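PDB 2DLB: yopT from Bacillus subtilis, which is an SPbeta prophage-derived protein of unknown function that forms a homodimer by antiparallel pairing of strands from its two subunits. Local coordinates for the interface of chains A and B. Coordinates in Å, arbitrary orientation; residue numbers count along the deposited sequence, not the author numbering. Chains: chain A/B, yopT.

The interface of chains A and B. Residues chain A 10, 43, 56-57; chain B 12-14.
Strand 3-19 of chain B lies between two strands of chain A: its copy, strand 3-19, along one edge and strand 52-69 along the other, with A:Val43 of strand 42-46 adding to the apolar side. A:Leu10 and B:Leu12 form an antiparallel bridge. The amide N of A:Leu10 gives a hydrogen bond to B:Leu12 O at 2.8 Å, arriving 26° off the carbonyl plane. The return bond, from B:Leu12 N to A:Leu10 O, is also 2.8 Å. It is straighter, 174° at the hydrogen and in the carbonyl plane; the pair fixes the register of the two strands. On the other edge A:Leu57 bridges B:Ile14, again antiparallel. A:Leu57 CD1 slants against B:Leu12 CB at 3.8 Å, its CG turned away from the backbone N. A:Val43 CG2 meets B:Leu12 CD1 tip to tip at 4.0 Å. In B:Ile14, chi1 of 61° sets CG1 between backbone N and carbonyl carbon. A:Leu10 CD1 lies about equally near B:Ile14 CD1 and CG2, 4.0 Å from each. The same CG2 also touches A:Val43 CG1 at 3.8 Å. Both side chains cross the isoleucine at about a right angle, and its CG2, touching both, bridges A:Leu10 and A:Val43. The two-fold axis repeats the patch with chains exchanged, and the long first strands thus join the subunits of the homodimer into continuous intermolecular sheet, with aliphatic side chains packed on one face.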
loop_
_atom_site.group_PDB
_atom_site.type_symbol
_atom_site.label_atom_id
_atom_site.label_comp_id
_atom_site.label_asym_id
_atom_site.label_seq_id
_atom_site.Cartn_x
_atom_site.Cartn_y
_atom_site.Cartn_z
ATOM N N LEU A 10 0.422 -2.095 -6.551
ATOM C CA LEU A 10 0.331 -0.734 -6.062
ATOM C C LEU A 10 1.715 -0.266 -5.614
ATOM O O LEU A 10 2.336 -0.934 -4.771
ATOM C CB LEU A 10 -0.605 -0.613 -4.867
ATOM C CG LEU A 10 -1.947 -1.312 -4.959
ATOM C CD1 LEU A 10 -2.758 -1.015 -3.696
ATOM C CD2 LEU A 10 -2.699 -0.931 -6.198
ATOM N N VAL A 43 -4.770 -4.571 3.615
ATOM C CA VAL A 43 -4.406 -3.166 3.550
ATOM C C VAL A 43 -5.678 -2.349 3.352
ATOM O O VAL A 43 -6.608 -2.758 2.680
ATOM C CB VAL A 43 -3.377 -2.914 2.429
ATOM C CG1 VAL A 43 -3.902 -3.270 1.040
ATOM C CG2 VAL A 43 -2.846 -1.474 2.480
ATOM N N LYS A 56 -7.552 -7.427 0.156
ATOM C CA LYS A 56 -6.656 -8.530 0.387
ATOM C C LYS A 56 -5.258 -8.159 -0.142
ATOM O O LYS A 56 -5.122 -7.808 -1.306
ATOM C CB LYS A 56 -7.155 -9.816 -0.271
ATOM C CG LYS A 56 -6.216 -10.992 -0.115
ATOM C CD LYS A 56 -6.746 -12.268 -0.771
ATOM C CE LYS A 56 -5.690 -13.386 -0.671
ATOM N NZ LYS A 56 -6.237 -14.678 -1.153
ATOM N N LEU A 57 -4.256 -8.316 0.719
ATOM C CA LEU A 57 -2.862 -8.074 0.384
ATOM C C LEU A 57 -2.142 -9.396 0.230
ATOM O O LEU A 57 -2.130 -10.179 1.203
ATOM C CB LEU A 57 -2.226 -7.248 1.504
ATOM C CG LEU A 57 -0.811 -6.799 1.358
ATOM C CD1 LEU A 57 -0.638 -5.923 0.114
ATOM C CD2 LEU A 57 -0.386 -6.047 2.618
ATOM N N LEU B 12 3.121 -3.139 -3.192
ATOM C CA LEU B 12 2.093 -4.037 -2.738
ATOM C C LEU B 12 1.474 -4.801 -3.913
ATOM O O LEU B 12 1.391 -4.233 -5.014
ATOM C CB LEU B 12 0.951 -3.280 -2.075
ATOM C CG LEU B 12 1.326 -2.343 -0.918
ATOM C CD1 LEU B 12 0.053 -1.837 -0.274
ATOM C CD2 LEU B 12 2.257 -3.013 0.100
ATOM N N GLU B 13 1.006 -6.008 -3.673
ATOM C CA GLU B 13 0.194 -6.730 -4.625
ATOM C C GLU B 13 -1.141 -7.036 -3.899
ATOM O O GLU B 13 -1.133 -7.683 -2.846
ATOM C CB GLU B 13 0.831 -7.998 -5.150
ATOM C CG GLU B 13 0.222 -8.519 -6.445
ATOM C CD GLU B 13 0.604 -7.740 -7.691
ATOM O OE1 GLU B 13 1.577 -6.939 -7.692
ATOM O OE2 GLU B 13 -0.081 -7.894 -8.752
ATOM N N ILE B 14 -2.229 -6.517 -4.498
ATOM C CA ILE B 14 -3.543 -6.754 -3.950
ATOM C C ILE B 14 -4.386 -7.609 -4.899
ATOM O O ILE B 14 -4.041 -7.751 -6.079
ATOM C CB ILE B 14 -4.324 -5.448 -3.611
ATOM C CG1 ILE B 14 -4.561 -4.593 -4.859
ATOM C CG2 ILE B 14 -3.624 -4.693 -2.483
ATOM C CD1 ILE B 14 -5.672 -3.559 -4.672
#